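Local coordinates for Two-component system response regulator/GGDEF domain protein (Aeromonas salmonicida, PDB 3LUF) that probably makes cyclic di-GMP from two GTP through a GGDEF domain absent from this fragment, which holds two magnesium-binding response regulator receiver domains, at residues V173-Y178 against A215-Q220; Q199-G204 against G221-L226; V127-D132 against L149-A154. One frame throughout, in Å; residues are numbered along the deposited sequence.

Contact 1: V173-Y178 against A215-Q220; sequences VLVDYY and ARYLKQ. With MG (magnesium ion), chain F.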
loop_
_atom_site.group_PDB
_atom_site.type_symbol
_atom_site.label_atom_id
_atom_site.label_comp_id
_atom_site.label_asym_id
_atom_site.label_seq_id
_atom_site.Cartn_x
_atom_site.Cartn_y
_atom_site.Cartn_z
ATOM N N VAL B 173 4.554 -11.468 -6.731
ATOM C CA VAL B 173 5.703 -11.257 -7.594
ATOM C C VAL B 173 6.118 -9.799 -7.486
ATOM O O VAL B 173 5.260 -8.899 -7.555
ATOM C CB VAL B 173 5.406 -11.543 -9.084
ATOM C CG1 VAL B 173 6.715 -11.409 -9.882
ATOM C CG2 VAL B 173 4.791 -12.923 -9.291
ATOM N N LEU B 174 7.425 -9.564 -7.287
ATOM C CA LEU B 174 8.008 -8.229 -7.360
ATOM C C LEU B 174 8.810 -8.134 -8.650
ATOM O O LEU B 174 9.676 -8.957 -8.902
ATOM C CB LEU B 174 8.910 -7.963 -6.151
ATOM C CG LEU B 174 8.277 -8.045 -4.743
ATOM C CD1 LEU B 174 8.166 -9.487 -4.224
ATOM C CD2 LEU B 174 9.168 -7.292 -3.795
ATOM N N VAL B 175 8.519 -7.120 -9.455
ATOM C CA VAL B 175 8.975 -7.055 -10.859
ATOM C C VAL B 175 9.768 -5.788 -11.156
ATOM O O VAL B 175 9.245 -4.699 -11.083
ATOM C CB VAL B 175 7.764 -7.113 -11.832
ATOM C CG1 VAL B 175 8.257 -7.087 -13.281
ATOM C CG2 VAL B 175 6.974 -8.384 -11.606
ATOM N N ASP B 176 11.028 -5.977 -11.528
ATOM C CA ASP B 176 11.898 -4.922 -12.022
ATOM C C ASP B 176 11.454 -4.491 -13.404
ATOM O O ASP B 176 11.234 -5.329 -14.290
ATOM C CB ASP B 176 13.324 -5.494 -12.091
ATOM C CG ASP B 176 14.350 -4.504 -12.625
ATOM O OD1 ASP B 176 14.211 -3.285 -12.404
ATOM O OD2 ASP B 176 15.302 -4.983 -13.277
ATOM N N TYR B 177 11.364 -3.182 -13.630
ATOM C CA TYR B 177 11.012 -2.729 -14.952
ATOM C C TYR B 177 12.131 -2.964 -15.984
ATOM O O TYR B 177 11.896 -3.566 -17.030
ATOM C CB TYR B 177 10.552 -1.275 -14.963
ATOM C CG TYR B 177 10.464 -0.754 -16.379
ATOM C CD1 TYR B 177 9.376 -1.060 -17.184
ATOM C CD2 TYR B 177 11.509 -0.013 -16.930
ATOM C CE1 TYR B 177 9.307 -0.603 -18.492
ATOM C CE2 TYR B 177 11.448 0.445 -18.246
ATOM C CZ TYR B 177 10.351 0.154 -19.010
ATOM O OH TYR B 177 10.291 0.616 -20.311
ATOM N N TYR B 178 13.346 -2.502 -15.705
ATOM C CA TYR B 178 14.333 -2.460 -16.775
ATOM C C TYR B 178 15.106 -3.760 -16.860
ATOM O O TYR B 178 15.971 -4.040 -16.036
ATOM C CB TYR B 178 15.247 -1.227 -16.648
ATOM C CG TYR B 178 16.136 -1.015 -17.839
ATOM C CD1 TYR B 178 15.637 -1.127 -19.144
ATOM C CD2 TYR B 178 17.487 -0.708 -17.673
ATOM C CE1 TYR B 178 16.465 -0.939 -20.256
ATOM C CE2 TYR B 178 18.322 -0.524 -18.772
ATOM C CZ TYR B 178 17.807 -0.631 -20.054
ATOM O OH TYR B 178 18.650 -0.440 -21.133
ATOM N N ALA B 215 2.515 4.371 -12.811
ATOM C CA ALA B 215 1.172 4.467 -13.395
ATOM C C ALA B 215 0.949 3.400 -14.473
ATOM O O ALA B 215 -0.121 2.818 -14.556
ATOM C CB ALA B 215 0.928 5.874 -13.983
ATOM N N ARG B 216 1.959 3.148 -15.289
ATOM C CA ARG B 216 1.841 2.170 -16.352
ATOM C C ARG B 216 1.648 0.772 -15.754
ATOM O O ARG B 216 0.794 0.015 -16.198
ATOM C CB ARG B 216 3.086 2.194 -17.242
ATOM C CG ARG B 216 3.119 3.335 -18.271
ATOM C CD ARG B 216 4.353 3.221 -19.208
ATOM N NE ARG B 216 4.379 1.969 -19.975
ATOM C CZ ARG B 216 5.465 1.468 -20.576
ATOM N NH1 ARG B 216 6.629 2.099 -20.494
ATOM N NH2 ARG B 216 5.394 0.327 -21.251
ATOM N N TYR B 217 2.430 0.462 -14.721
ATOM C CA TYR B 217 2.246 -0.788 -13.995
ATOM C C TYR B 217 0.827 -0.925 -13.465
ATOM O O TYR B 217 0.192 -1.967 -13.645
ATOM C CB TYR B 217 3.210 -0.861 -12.817
ATOM C CG TYR B 217 4.565 -1.497 -13.049
ATOM C CD1 TYR B 217 4.693 -2.782 -13.577
ATOM C CD2 TYR B 217 5.737 -0.827 -12.658
ATOM C CE1 TYR B 217 5.959 -3.352 -13.736
ATOM C CE2 TYR B 217 6.993 -1.408 -12.791
ATOM C CZ TYR B 217 7.100 -2.650 -13.313
ATOM O OH TYR B 217 8.358 -3.202 -13.420
ATOM N N LEU B 218 0.345 0.111 -12.777
ATOM C CA LEU B 218 -0.994 0.093 -12.188
ATOM C C LEU B 218 -2.113 -0.095 -13.231
ATOM O O LEU B 218 -3.045 -0.920 -13.032
ATOM C CB LEU B 218 -1.201 1.348 -11.312
ATOM C CG LEU B 218 -0.356 1.354 -10.030
ATOM C CD1 LEU B 218 -0.424 2.769 -9.358
ATOM C CD2 LEU B 218 -0.861 0.274 -9.070
ATOM N N LYS B 219 -2.016 0.648 -14.337
ATOM C CA LYS B 219 -3.000 0.557 -15.414
ATOM C C LYS B 219 -2.992 -0.807 -16.084
ATOM O O LYS B 219 -4.022 -1.249 -16.620
ATOM C CB LYS B 219 -2.773 1.656 -16.474
ATOM C CG LYS B 219 -2.961 3.076 -15.953
ATOM C CD LYS B 219 -4.408 3.427 -15.698
ATOM C CE LYS B 219 -4.495 4.864 -15.212
ATOM N NZ LYS B 219 -5.610 5.012 -14.271
ATOM N N GLN B 220 -1.837 -1.471 -16.040
ATOM C CA GLN B 220 -1.713 -2.820 -16.573
ATOM C C GLN B 220 -2.111 -3.924 -15.607
ATOM O O GLN B 220 -2.019 -5.094 -15.954
ATOM C CB GLN B 220 -0.314 -3.095 -17.092
ATOM C CG GLN B 220 0.013 -2.318 -18.346
ATOM C CD GLN B 220 -0.870 -2.674 -19.529
ATOM O OE1 GLN B 220 -1.340 -3.818 -19.682
ATOM N NE2 GLN B 220 -1.120 -1.686 -20.364
HETATM MG MG MG F . 16.902 -4.219 -14.167
HETATM O O HOH W 1 16.364 -2.302 -13.455
HETATM O O HOH W 2 18.676 -3.452 -15.052
HETATM O O HOH W 3 17.942 -4.478 -12.346
#
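Y217 reaches from helix 213-219 to the C-terminal end of strand 172-176 and sets its hydroxyl beside V175 and Y177. Its OH lies 2.9 Å from V175 O and 3.3 Å from Y177 CB. Chi1 of Y217 is strained to -91°, away from the staggered positions, and its OH is hydrogen-bonded to I205 O of the adjoining strand. Y177 N is also near, 3.0 Å from Y217 OH, but the angle is too poor for a bond. V175 adds an apolar touch, its CG1 being 4.4 Å from Y217 CE1. In Y177 CG is anti to the backbone N (chi1 168°); farther out, its OH comes within 4.0 Å of R216 NH1, with the phenol ring and guanidinium planes 74° apart. D176 points away from the helix at its CB and binds magnesium through OD2 at 2.0 Å, while its OD1 accepts a hydrogen bond from a metal-bound water. Y178 O and D132 are further ligands of the ion. Y217 thus packs helix 213-219 against the strand leading into the acidic pocket of a CheY-like receiver domain, to which the three magnesium ligands belong and where D176 is the predicted phosphorylation site.

Contact 2: Q199-G204 against G221-L226; sequences QLAIIG and GANDFL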
loop_
_atom_site.group_PDB
_atom_site.type_symbol
_atom_site.label_atom_id
_atom_site.label_comp_id
_atom_site.label_asym_id
_atom_site.label_seq_id
_atom_site.Cartn_x
_atom_site.Cartn_y
_atom_site.Cartn_z
ATOM N N GLN B 199 -5.471 -13.738 -7.663
ATOM C CA GLN B 199 -4.756 -14.985 -7.878
ATOM C C GLN B 199 -3.249 -14.831 -7.729
ATOM O O GLN B 199 -2.561 -15.778 -7.325
ATOM C CB GLN B 199 -5.067 -15.577 -9.242
ATOM C CG GLN B 199 -6.506 -16.143 -9.329
ATOM C CD GLN B 199 -6.858 -16.564 -10.723
ATOM O OE1 GLN B 199 -6.697 -15.798 -11.681
ATOM N NE2 GLN B 199 -7.343 -17.794 -10.860
ATOM N N LEU B 200 -2.746 -13.660 -8.099
ATOM C CA LEU B 200 -1.314 -13.418 -8.107
ATOM C C LEU B 200 -1.077 -11.924 -7.926
ATOM O O LEU B 200 -1.308 -11.167 -8.877
ATOM C CB LEU B 200 -0.710 -13.907 -9.452
ATOM C CG LEU B 200 0.814 -13.813 -9.580
ATOM C CD1 LEU B 200 1.493 -14.732 -8.520
ATOM C CD2 LEU B 200 1.364 -14.068 -11.002
ATOM N N ALA B 201 -0.586 -11.502 -6.757
ATOM C CA ALA B 201 -0.342 -10.056 -6.517
ATOM C C ALA B 201 0.966 -9.661 -7.201
ATOM O O ALA B 201 1.905 -10.452 -7.239
ATOM C CB ALA B 201 -0.280 -9.751 -5.040
ATOM N N ILE B 202 1.009 -8.475 -7.784
ATOM C CA ILE B 202 2.236 -8.021 -8.412
ATOM C C ILE B 202 2.551 -6.650 -7.884
ATOM O O ILE B 202 1.677 -5.771 -7.875
ATOM C CB ILE B 202 2.058 -7.933 -9.930
ATOM C CG1 ILE B 202 1.785 -9.329 -10.509
ATOM C CG2 ILE B 202 3.241 -7.173 -10.593
ATOM C CD1 ILE B 202 1.220 -9.231 -11.940
ATOM N N ILE B 203 3.779 -6.477 -7.387
ATOM C CA ILE B 203 4.287 -5.132 -7.077
ATOM C C ILE B 203 5.287 -4.745 -8.155
ATOM O O ILE B 203 6.324 -5.427 -8.349
ATOM C CB ILE B 203 4.994 -5.061 -5.698
ATOM C CG1 ILE B 203 4.039 -5.580 -4.596
ATOM C CG2 ILE B 203 5.468 -3.627 -5.431
ATOM C CD1 ILE B 203 4.724 -5.819 -3.189
ATOM N N GLY B 204 4.985 -3.660 -8.840
ATOM C CA GLY B 204 5.852 -3.199 -9.934
ATOM C C GLY B 204 6.930 -2.289 -9.365
ATOM O O GLY B 204 6.604 -1.277 -8.731
ATOM N N GLY B 221 -2.530 -3.573 -14.393
ATOM C CA GLY B 221 -3.035 -4.586 -13.468
ATOM C C GLY B 221 -2.127 -4.948 -12.296
ATOM O O GLY B 221 -2.484 -5.830 -11.480
ATOM N N ALA B 222 -0.988 -4.280 -12.160
ATOM C CA ALA B 222 -0.215 -4.485 -10.933
ATOM C C ALA B 222 -1.056 -4.056 -9.721
ATOM O O ALA B 222 -1.850 -3.107 -9.795
ATOM C CB ALA B 222 1.091 -3.702 -10.970
ATOM N N ASN B 223 -0.939 -4.791 -8.621
ATOM C CA ASN B 223 -1.652 -4.419 -7.377
ATOM C C ASN B 223 -1.094 -3.161 -6.747
ATOM O O ASN B 223 -1.825 -2.423 -6.084
ATOM C CB ASN B 223 -1.544 -5.539 -6.323
ATOM C CG ASN B 223 -2.089 -6.880 -6.802
ATOM O OD1 ASN B 223 -1.640 -7.457 -7.812
ATOM N ND2 ASN B 223 -3.055 -7.399 -6.048
ATOM N N ASP B 224 0.195 -2.928 -6.930
ATOM C CA ASP B 224 0.905 -1.905 -6.170
ATOM C C ASP B 224 2.187 -1.527 -6.881
ATOM O O ASP B 224 2.590 -2.159 -7.885
ATOM C CB ASP B 224 1.245 -2.490 -4.776
ATOM C CG ASP B 224 1.310 -1.430 -3.682
ATOM O OD1 ASP B 224 1.382 -0.207 -3.981
ATOM O OD2 ASP B 224 1.336 -1.844 -2.499
ATOM N N PHE B 225 2.835 -0.496 -6.356
ATOM C CA PHE B 225 4.108 -0.016 -6.913
ATOM C C PHE B 225 5.096 0.224 -5.791
ATOM O O PHE B 225 4.698 0.443 -4.641
ATOM C CB PHE B 225 3.888 1.302 -7.673
ATOM C CG PHE B 225 3.576 2.469 -6.767
ATOM C CD1 PHE B 225 4.587 3.340 -6.384
ATOM C CD2 PHE B 225 2.294 2.661 -6.272
ATOM C CE1 PHE B 225 4.313 4.408 -5.533
ATOM C CE2 PHE B 225 2.009 3.729 -5.391
ATOM C CZ PHE B 225 3.048 4.602 -5.045
ATOM N N LEU B 226 6.373 0.218 -6.136
ATOM C CA LEU B 226 7.414 0.534 -5.170
ATOM C C LEU B 226 8.536 1.165 -5.965
ATOM O O LEU B 226 9.066 0.559 -6.906
ATOM C CB LEU B 226 7.856 -0.745 -4.448
ATOM C CG LEU B 226 9.043 -0.647 -3.495
ATOM C CD1 LEU B 226 8.696 0.323 -2.411
ATOM C CD2 LEU B 226 9.326 -2.060 -2.942
#
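N223 folds its amide over the start of strand 201-207, where OD1 accepts a hydrogen bond from I202 N at 2.8 Å. The N-H approaches from above the carbonyl plane, 53° out of it, and OD1 also lies 3.2 Å from A201 CA. N223 CG is anti to its own carbonyl carbon (chi1 -58°), beside the backbone N; A201 CB is 3.8 Å from ND2 of the amide. In return, I202 O receives two weak bonds, from N223 N and D224 N, so N223 is held to I202 by both side chain and backbone. Regular parallel pairing follows: G204 N donates to D224 O at 3.0 Å in a nearly straight bond, and L226 N donates to G204 O. I203 lies side by side with D224, and its CG2 packs 3.9 Å from L226 CB. Beside the G204 backbone, A222 CB packs against I202 CG2 at 4.1 Å.

Farther out, G221 ends helix 213-219 in a Schellman motif with positive phi, turning the chain into A222 and N223. K197 O accepts a bond from N223 ND2, and R192 bonds to both G221 O and L200 O. D224 OD1 accepts a hydrogen bond from F225 N at 2.8 Å and forms a salt bridge with R238 of the second subunit, while OD2 pairs with R238 of its own chain. The asparagine thus takes up a strand N-H before regular pairing begins, and the buried carboxylate, facing two arginines, probably stays ionised and ties this edge of the sheet to the dimer interface.

Contact 3: V127-D132 against L149-A154; sequences VLVVDD and LQVHEA. Unlike the reference sequence in segment 149-154: Q150 (reference Leu). With MG (magnesium ion), chain F.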
loop_
_atom_site.group_PDB
_atom_site.type_symbol
_atom_site.label_atom_id
_atom_site.label_comp_id
_atom_site.label_asym_id
_atom_site.label_seq_id
_atom_site.Cartn_x
_atom_site.Cartn_y
_atom_site.Cartn_z
ATOM N N VAL B 127 6.921 -16.252 -2.518
ATOM C CA VAL B 127 6.981 -15.042 -3.319
ATOM C C VAL B 127 8.106 -15.121 -4.336
ATOM O O VAL B 127 9.020 -15.932 -4.198
ATOM C CB VAL B 127 7.159 -13.809 -2.424
ATOM C CG1 VAL B 127 6.101 -13.762 -1.363
ATOM C CG2 VAL B 127 8.624 -13.763 -1.826
ATOM N N LEU B 128 8.042 -14.274 -5.367
ATOM C CA LEU B 128 9.041 -14.334 -6.436
ATOM C C LEU B 128 9.624 -12.959 -6.678
ATOM O O LEU B 128 8.879 -11.977 -6.808
ATOM C CB LEU B 128 8.393 -14.853 -7.731
ATOM C CG LEU B 128 9.200 -14.829 -9.045
ATOM C CD1 LEU B 128 10.528 -15.614 -8.941
ATOM C CD2 LEU B 128 8.354 -15.301 -10.250
ATOM N N VAL B 129 10.959 -12.862 -6.705
ATOM C CA VAL B 129 11.637 -11.608 -7.048
ATOM C C VAL B 129 12.212 -11.745 -8.464
ATOM O O VAL B 129 12.931 -12.703 -8.726
ATOM C CB VAL B 129 12.820 -11.277 -6.066
ATOM C CG1 VAL B 129 13.504 -9.967 -6.483
ATOM C CG2 VAL B 129 12.314 -11.190 -4.630
ATOM N N VAL B 130 11.834 -10.820 -9.352
ATOM C CA VAL B 130 12.306 -10.769 -10.757
ATOM C C VAL B 130 13.108 -9.491 -10.956
ATOM O O VAL B 130 12.591 -8.363 -10.864
ATOM C CB VAL B 130 11.153 -10.790 -11.767
ATOM C CG1 VAL B 130 11.685 -11.009 -13.176
ATOM C CG2 VAL B 130 10.167 -11.888 -11.410
ATOM N N ASP B 131 14.385 -9.665 -11.264
ATOM C CA ASP B 131 15.327 -8.559 -11.300
ATOM C C ASP B 131 16.549 -9.071 -12.021
ATOM O O ASP B 131 17.054 -10.124 -11.679
ATOM C CB ASP B 131 15.745 -8.193 -9.863
ATOM C CG ASP B 131 16.584 -6.923 -9.786
ATOM O OD1 ASP B 131 17.216 -6.530 -10.795
ATOM O OD2 ASP B 131 16.608 -6.300 -8.705
ATOM N N ASP B 132 16.996 -8.332 -13.024
ATOM C CA ASP B 132 18.125 -8.799 -13.854
ATOM C C ASP B 132 19.508 -8.498 -13.267
ATOM O O ASP B 132 20.522 -8.998 -13.768
ATOM C CB ASP B 132 18.018 -8.259 -15.273
ATOM C CG ASP B 132 18.055 -6.761 -15.322
ATOM O OD1 ASP B 132 17.315 -6.098 -14.563
ATOM O OD2 ASP B 132 18.824 -6.232 -16.141
ATOM N N LEU B 149 9.610 -15.133 4.649
ATOM C CA LEU B 149 8.957 -15.631 3.451
ATOM C C LEU B 149 9.819 -16.696 2.753
ATOM O O LEU B 149 11.038 -16.744 2.925
ATOM C CB LEU B 149 8.698 -14.470 2.477
ATOM C CG LEU B 149 7.663 -13.439 2.946
ATOM C CD1 LEU B 149 7.902 -12.117 2.238
ATOM C CD2 LEU B 149 6.262 -13.943 2.648
ATOM N N GLN B 150 9.152 -17.544 1.979
ATOM C CA GLN B 150 9.811 -18.444 1.057
ATOM C C GLN B 150 10.011 -17.703 -0.255
ATOM O O GLN B 150 9.045 -17.372 -0.932
ATOM C CB GLN B 150 8.923 -19.656 0.859
ATOM C CG GLN B 150 8.785 -20.497 2.128
ATOM C CD GLN B 150 7.917 -21.708 1.877
ATOM O OE1 GLN B 150 8.136 -22.440 0.906
ATOM N NE2 GLN B 150 6.892 -21.895 2.698
ATOM N N VAL B 151 11.277 -17.445 -0.593
ATOM C CA VAL B 151 11.632 -16.519 -1.675
ATOM C C VAL B 151 12.256 -17.253 -2.867
ATOM O O VAL B 151 13.297 -17.929 -2.751
ATOM C CB VAL B 151 12.571 -15.365 -1.193
ATOM C CG1 VAL B 151 12.700 -14.322 -2.270
ATOM C CG2 VAL B 151 12.022 -14.700 0.137
ATOM N N HIS B 152 11.592 -17.144 -4.024
ATOM C CA HIS B 152 12.140 -17.665 -5.253
ATOM C C HIS B 152 12.773 -16.505 -6.019
ATOM O O HIS B 152 12.380 -15.368 -5.870
ATOM C CB HIS B 152 11.018 -18.226 -6.125
ATOM C CG HIS B 152 10.256 -19.352 -5.499
ATOM N ND1 HIS B 152 10.498 -20.674 -5.814
ATOM C CD2 HIS B 152 9.230 -19.352 -4.622
ATOM C CE1 HIS B 152 9.671 -21.441 -5.131
ATOM N NE2 HIS B 152 8.893 -20.667 -4.391
ATOM N N GLU B 153 13.743 -16.797 -6.877
ATOM C CA GLU B 153 14.367 -15.739 -7.669
ATOM C C GLU B 153 14.367 -16.030 -9.175
ATOM O O GLU B 153 14.383 -17.202 -9.612
ATOM C CB GLU B 153 15.803 -15.417 -7.174
ATOM C CG GLU B 153 16.795 -16.558 -7.397
ATOM C CD GLU B 153 18.276 -16.178 -7.189
ATOM O OE1 GLU B 153 18.744 -15.105 -7.670
ATOM O OE2 GLU B 153 18.968 -16.997 -6.549
ATOM N N ALA B 154 14.354 -14.960 -9.938
ATOM C CA ALA B 154 14.388 -15.008 -11.392
ATOM C C ALA B 154 15.164 -13.819 -11.936
ATOM O O ALA B 154 14.951 -12.653 -11.556
ATOM C CB ALA B 154 12.945 -15.041 -11.977
HETATM MG MG MG F . 16.902 -4.219 -14.167
HETATM O O HOH W 3 17.942 -4.478 -12.346
HETATM O O HOH W 2 18.676 -3.452 -15.052
HETATM O O HOH W 1 16.364 -2.302 -13.455
#
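V127 O takes the shortest hydrogen bond here, from H152 N at 2.8 Å and almost straight (175°). The same oxygen lies in the plane of the H152 imidazole, at its edge, 3.5 Å from CD2. Chi1 of -61° sets H152 CG beside its backbone N, the donor to V127 O, and H152 NE2 is hydrogen-bonded to E126 OE1. V127 N donates to Q150 O, V129 N to H152 O and A154 N to V129 O, and D131 N closes the parallel pairing on A154 O at 3.1 Å. On the face of V127 and V129, V127 CG2 packs on V151 CG2 at 4.0 Å and V129 CG2 on V151 CG1; V127 CG1 meets L149 CD2, the two side chains crossing at about a right angle. The opposite face sets L128 CD1 against A154 CB at 3.9 Å. D132 OD1 binds magnesium at 2.0 Å, and D131 OD1 accepts a hydrogen bond from a metal-bound water. Helix 134-145 connects the two strands and packs on V129 and V151, helix 157-166 covers L128, V130 and A154 on the other face, and strand 172-176 flanks strand 126-130, leaving strand 150-154 outermost in this chain's sheet.

In the fold
All three contacts belong to the second receiver domain and to one five-stranded parallel sheet of order 150-154, 126-130, 172-176, 201-207, 224-228. Contact 3 joins the first two strands and contact 2 the last two; their centres are about 14 Å apart without touching. Contact 1 supplies the central strand, which hydrogen-bonds to both neighbours, and its centre lies about 7 Å from that of contact 2 and 15 Å from that of contact 3. Contact 3 closes first along the chain, whereas contacts 1 and 2 interleave. Contacts 1 and 3 share the magnesium at the central strand's C-terminal end; contacts 1 and 2 meet the second subunit through helix 213-219 and edge strand 224-228.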